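Long-range contact in hypothetical protein PA3352 (Pseudomonas aeruginosa, PDB 2FUP), which is probably a flagella synthesis protein of the FlgN family, whose members act as export chaperones for hook-associated proteins of the bacterial flagellum: residues L11-L22 with L51-R62. Residues are numbered along the deposited sequence; the frame is centred on the assembly and turned at random. Where two conformers were deposited one is given.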
loop_
_atom_site.group_PDB
_atom_site.type_symbol
_atom_site.label_atom_id
_atom_site.label_comp_id
_atom_site.label_asym_id
_atom_site.label_seq_id
_atom_site.Cartn_x
_atom_site.Cartn_y
_atom_site.Cartn_z
ATOM N N LEU A 11 4.973 -10.001 3.208
ATOM C CA LEU A 11 3.846 -9.048 3.138
ATOM C C LEU A 11 4.273 -7.702 2.613
ATOM O O LEU A 11 3.574 -7.063 1.834
ATOM C CB LEU A 11 3.223 -8.905 4.524
ATOM C CG LEU A 11 2.473 -10.127 5.032
ATOM C CD1 LEU A 11 2.224 -10.059 6.514
ATOM C CD2 LEU A 11 1.188 -10.328 4.331
ATOM N N PHE A 12 5.424 -7.230 3.040
ATOM C CA PHE A 12 5.925 -5.988 2.498
ATOM C C PHE A 12 6.196 -6.127 1.013
ATOM O O PHE A 12 5.874 -5.206 0.260
ATOM C CB PHE A 12 7.217 -5.546 3.193
ATOM C CG PHE A 12 6.995 -4.819 4.478
ATOM C CD1 PHE A 12 6.310 -3.622 4.542
ATOM C CD2 PHE A 12 7.496 -5.309 5.673
ATOM C CE1 PHE A 12 6.103 -2.964 5.726
ATOM C CE2 PHE A 12 7.271 -4.624 6.903
ATOM C CZ PHE A 12 6.574 -3.430 6.918
ATOM N N ALA A 13 6.839 -7.211 0.593
ATOM C CA ALA A 13 7.152 -7.403 -0.843
ATOM C C ALA A 13 5.863 -7.418 -1.656
ATOM O O ALA A 13 5.767 -6.785 -2.695
ATOM C CB ALA A 13 7.938 -8.719 -1.060
ATOM N N GLU A 14 4.877 -8.159 -1.205
ATOM C CA GLU A 14 3.606 -8.202 -1.913
ATOM C C GLU A 14 2.962 -6.827 -1.997
ATOM O O GLU A 14 2.493 -6.405 -3.053
ATOM C CB GLU A 14 2.626 -9.127 -1.192
ATOM C CG GLU A 14 2.979 -10.588 -1.267
ATOM C CD GLU A 14 1.992 -11.533 -0.562
ATOM O OE1 GLU A 14 0.898 -11.044 -0.121
ATOM O OE2 GLU A 14 2.325 -12.766 -0.484
ATOM N N ASP A 15 3.005 -6.082 -0.902
ATOM C CA ASP A 15 2.339 -4.784 -0.891
ATOM C C ASP A 15 3.060 -3.746 -1.725
ATOM O O ASP A 15 2.410 -2.884 -2.325
ATOM C CB ASP A 15 2.052 -4.309 0.546
ATOM C CG ASP A 15 0.831 -4.972 1.119
ATOM O OD1 ASP A 15 0.323 -4.564 2.181
ATOM O OD2 ASP A 15 0.295 -5.767 0.393
ATOM N N ILE A 16 4.387 -3.793 -1.798
ATOM C CA ILE A 16 5.147 -2.899 -2.721
ATOM C C ILE A 16 4.680 -3.156 -4.183
ATOM O O ILE A 16 4.437 -2.236 -4.954
ATOM C CB ILE A 16 6.649 -3.022 -2.520
ATOM C CG1 ILE A 16 7.053 -2.305 -1.221
ATOM C CG2 ILE A 16 7.379 -2.411 -3.689
ATOM C CD1 ILE A 16 8.338 -2.781 -0.658
ATOM N N GLY A 17 4.523 -4.425 -4.530
ATOM C CA GLY A 17 4.047 -4.769 -5.894
ATOM C C GLY A 17 2.662 -4.204 -6.074
ATOM O O GLY A 17 2.370 -3.642 -7.127
ATOM N N HIS A 18 1.775 -4.435 -5.105
ATOM C CA HIS A 18 0.400 -3.954 -5.288
ATOM C C HIS A 18 0.323 -2.419 -5.295
ATOM O O HIS A 18 -0.480 -1.865 -6.043
ATOM C CB HIS A 18 -0.544 -4.550 -4.257
ATOM C CG HIS A 18 -0.571 -6.034 -4.261
ATOM N ND1 HIS A 18 -0.525 -6.778 -5.416
ATOM C CD2 HIS A 18 -0.661 -6.912 -3.239
ATOM C CE1 HIS A 18 -0.610 -8.068 -5.096
ATOM N NE2 HIS A 18 -0.645 -8.174 -3.779
ATOM N N ALA A 19 1.113 -1.740 -4.468
ATOM C CA ALA A 19 1.119 -0.292 -4.447
ATOM C C ALA A 19 1.672 0.270 -5.744
ATOM O O ALA A 19 1.176 1.247 -6.251
ATOM C CB ALA A 19 1.896 0.220 -3.264
ATOM N N ASN A 20 2.716 -0.342 -6.286
ATOM C CA ASN A 20 3.183 0.083 -7.613
ATOM C C ASN A 20 2.074 -0.091 -8.674
ATOM O O ASN A 20 1.877 0.808 -9.492
ATOM C CB ASN A 20 4.400 -0.726 -8.014
ATOM C CG ASN A 20 5.684 -0.122 -7.521
ATOM O OD1 ASN A 20 5.946 1.060 -7.735
ATOM N ND2 ASN A 20 6.537 -0.958 -6.909
ATOM N N GLN A 21 1.385 -1.226 -8.645
ATOM C CA GLN A 21 0.349 -1.441 -9.626
ATOM C C GLN A 21 -0.763 -0.404 -9.428
ATOM O O GLN A 21 -1.330 0.114 -10.399
ATOM C CB GLN A 21 -0.128 -2.878 -9.642
ATOM C CG GLN A 21 0.950 -3.762 -10.273
ATOM C CD GLN A 21 0.401 -5.070 -10.767
ATOM O OE1 GLN A 21 -0.479 -5.635 -10.144
ATOM N NE2 GLN A 21 0.902 -5.554 -11.913
ATOM N N LEU A 22 -1.124 -0.132 -8.176
ATOM C CA LEU A 22 -2.177 0.870 -7.889
ATOM C C LEU A 22 -1.784 2.251 -8.439
ATOM O O LEU A 22 -2.549 2.914 -9.114
ATOM C CB LEU A 22 -2.461 0.909 -6.372
ATOM C CG LEU A 22 -3.589 1.834 -5.970
ATOM C CD1 LEU A 22 -4.889 1.490 -6.615
ATOM C CD2 LEU A 22 -3.747 1.840 -4.439
ATOM N N LEU A 51 -6.691 -4.831 -5.719
ATOM C CA LEU A 51 -5.457 -4.329 -5.136
ATOM C C LEU A 51 -5.724 -3.691 -3.794
ATOM O O LEU A 51 -4.936 -3.797 -2.858
ATOM C CB LEU A 51 -4.767 -3.279 -6.072
ATOM C CG LEU A 51 -4.252 -3.909 -7.340
ATOM C CD1 LEU A 51 -3.767 -2.784 -8.256
ATOM C CD2 LEU A 51 -3.168 -4.921 -7.086
HETATM N N MSE A 52 -6.822 -2.969 -3.702
HETATM C CA MSE A 52 -7.114 -2.219 -2.495
HETATM C C MSE A 52 -7.508 -3.214 -1.382
HETATM O O MSE A 52 -7.145 -3.038 -0.203
HETATM C CB MSE A 52 -8.233 -1.243 -2.794
HETATM C CG MSE A 52 -7.814 -0.214 -3.797
HETATM SE SE MSE A 52 -9.310 0.885 -4.280
HETATM C CE MSE A 52 -10.514 -0.391 -4.939
ATOM N N GLN A 53 -8.200 -4.259 -1.797
ATOM C CA GLN A 53 -8.541 -5.357 -0.858
ATOM C C GLN A 53 -7.281 -6.026 -0.328
ATOM O O GLN A 53 -7.147 -6.296 0.908
ATOM C CB GLN A 53 -9.352 -6.437 -1.559
ATOM N N GLN A 54 -6.358 -6.331 -1.233
ATOM C CA GLN A 54 -5.123 -6.963 -0.849
ATOM C C GLN A 54 -4.331 -6.025 0.030
ATOM O O GLN A 54 -3.738 -6.448 1.040
ATOM C CB GLN A 54 -4.250 -7.447 -2.038
ATOM C CG GLN A 54 -4.880 -8.607 -2.825
ATOM C CD GLN A 54 -4.328 -8.776 -4.218
ATOM O OE1 GLN A 54 -4.347 -7.825 -5.037
ATOM N NE2 GLN A 54 -3.751 -9.939 -4.479
ATOM N N LEU A 55 -4.224 -4.746 -0.321
ATOM C CA LEU A 55 -3.491 -3.812 0.550
ATOM C C LEU A 55 -4.092 -3.688 1.992
ATOM O O LEU A 55 -3.375 -3.589 2.993
ATOM C CB LEU A 55 -3.368 -2.416 -0.120
ATOM C CG LEU A 55 -2.354 -2.347 -1.307
ATOM C CD1 LEU A 55 -2.634 -1.171 -2.226
ATOM C CD2 LEU A 55 -0.901 -2.382 -0.882
ATOM N N GLU A 56 -5.422 -3.663 2.034
ATOM C CA GLU A 56 -6.147 -3.590 3.316
ATOM C C GLU A 56 -5.839 -4.841 4.176
ATOM O O GLU A 56 -5.483 -4.727 5.355
ATOM C CB GLU A 56 -7.653 -3.478 3.045
ATOM C CG GLU A 56 -8.614 -3.728 4.213
ATOM C CD GLU A 56 -10.037 -4.331 3.785
ATOM O OE1 GLU A 56 -10.125 -5.247 2.904
ATOM O OE2 GLU A 56 -11.065 -3.916 4.387
ATOM N N ARG A 57 -6.029 -5.980 3.557
ATOM C CA ARG A 57 -5.774 -7.271 4.250
ATOM C C ARG A 57 -4.313 -7.366 4.670
ATOM O O ARG A 57 -3.956 -7.728 5.826
ATOM C CB ARG A 57 -6.193 -8.469 3.400
ATOM C CG ARG A 57 -7.671 -8.720 3.420
ATOM C CD ARG A 57 -8.056 -10.049 2.786
ATOM N NE ARG A 57 -9.497 -10.209 2.919
ATOM C CZ ARG A 57 -10.156 -11.334 2.703
ATOM N NH1 ARG A 57 -9.515 -12.424 2.285
ATOM N NH2 ARG A 57 -11.468 -11.341 2.878
ATOM N N ASN A 58 -3.397 -6.993 3.798
ATOM C CA ASN A 58 -2.017 -7.164 4.120
ATOM C C ASN A 58 -1.622 -6.133 5.186
ATOM O O ASN A 58 -0.777 -6.449 6.047
ATOM C CB ASN A 58 -1.159 -7.113 2.851
ATOM C CG ASN A 58 -1.201 -8.453 2.012
ATOM O OD1 ASN A 58 -1.742 -9.473 2.418
ATOM N ND2 ASN A 58 -0.676 -8.397 0.802
ATOM N N GLY A 59 -2.211 -4.916 5.193
ATOM C CA GLY A 59 -1.943 -4.037 6.288
ATOM C C GLY A 59 -2.338 -4.583 7.628
ATOM O O GLY A 59 -1.661 -4.358 8.634
ATOM N N ARG A 60 -3.510 -5.204 7.626
ATOM C CA ARG A 60 -4.014 -5.826 8.864
ATOM C C ARG A 60 -3.112 -6.958 9.296
ATOM O O ARG A 60 -2.965 -7.196 10.511
ATOM C CB ARG A 60 -5.454 -6.275 8.803
ATOM C CG ARG A 60 -6.429 -5.071 8.796
ATOM C CD ARG A 60 -7.827 -5.556 8.925
ATOM N NE ARG A 60 -8.737 -4.531 9.407
ATOM C CZ ARG A 60 -10.056 -4.542 9.184
ATOM N NH1 ARG A 60 -10.588 -5.444 8.365
ATOM N NH2 ARG A 60 -10.838 -3.591 9.701
ATOM N N ALA A 61 -2.539 -7.678 8.340
ATOM C CA ALA A 61 -1.619 -8.798 8.651
ATOM C C ALA A 61 -0.357 -8.249 9.279
ATOM O O ALA A 61 0.116 -8.752 10.304
ATOM C CB ALA A 61 -1.337 -9.573 7.422
ATOM N N ARG A 62 0.234 -7.215 8.641
ATOM C CA ARG A 62 1.460 -6.638 9.203
ATOM C C ARG A 62 1.217 -6.083 10.611
ATOM O O ARG A 62 2.041 -6.240 11.544
ATOM C CB ARG A 62 2.026 -5.513 8.321
ATOM C CG ARG A 62 2.504 -6.125 7.017
ATOM C CD ARG A 62 3.500 -5.188 6.363
ATOM N NE ARG A 62 2.768 -3.956 6.148
ATOM C CZ ARG A 62 1.944 -3.785 5.129
ATOM N NH1 ARG A 62 1.888 -4.682 4.174
ATOM N NH2 ARG A 62 1.218 -2.712 5.036
HETATM O O HOH W 1 -0.907 -9.961 -1.578
HETATM O O HOH W 2 -0.840 -12.001 1.601
HETATM O O HOH W 3 -0.866 -2.420 2.934
#
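Asp15 reaches from helix 7-34 into helix 39-68 and holds a different partner with each carboxylate oxygen. OD1 takes the salt bridge from Arg62 NH1 at 2.5 Å, shorter than expected; both residues have a second conformer, so the exact length is doubtful. OD2 accepts a hydrogen bond from Asn58 ND2 at 2.8 Å. Each donor is tilted well out of the carboxylate plane, although each bond lies in the plane of its own guanidinium or amide.

Arg62 CD sits over the centre of the Phe12 ring in a CH-pi contact, 3.5 Å from the centroid, and the bend at chi3 (-60°) beyond it turns the guanidinium toward Asp15. Leu11 CB packs on Arg62 CG beside it. A water joins Asp15 OD1, Arg62 NH2 and the backbone O of Leu55; in this conformer the carboxylate has three polar partners, Arg62, Asn58 and the water.

Asn58 ND2 also makes a weak bond to Glu14 OE1. One water links that oxygen to both Asn58 ND2 and His18 NE2, and a second ties it to Asn58 OD1. The His18 ring then lies against the Gln54 amide, the two planes 28° apart and stacked, while Leu51 CD2 comes within 3.6 Å of His18 ND1. Farther along, contacts turn apolar: Leu55 CD1 meets Leu22 CD2 at 3.9 Å, and Leu55 also touches Leu130 of helix 121-130. At the other end, helix 88-114 adds Leu98 against Arg62.

Asp15 and His18 fit as knobs into holes of the facing helix, and Leu55 and Asn58 do the same in the opposite direction. The axes of the two segments approach to 9.7 Å, with 148° between their N-to-C directions: the packing of an antiparallel helical hairpin within an elongated, all-helical bundle.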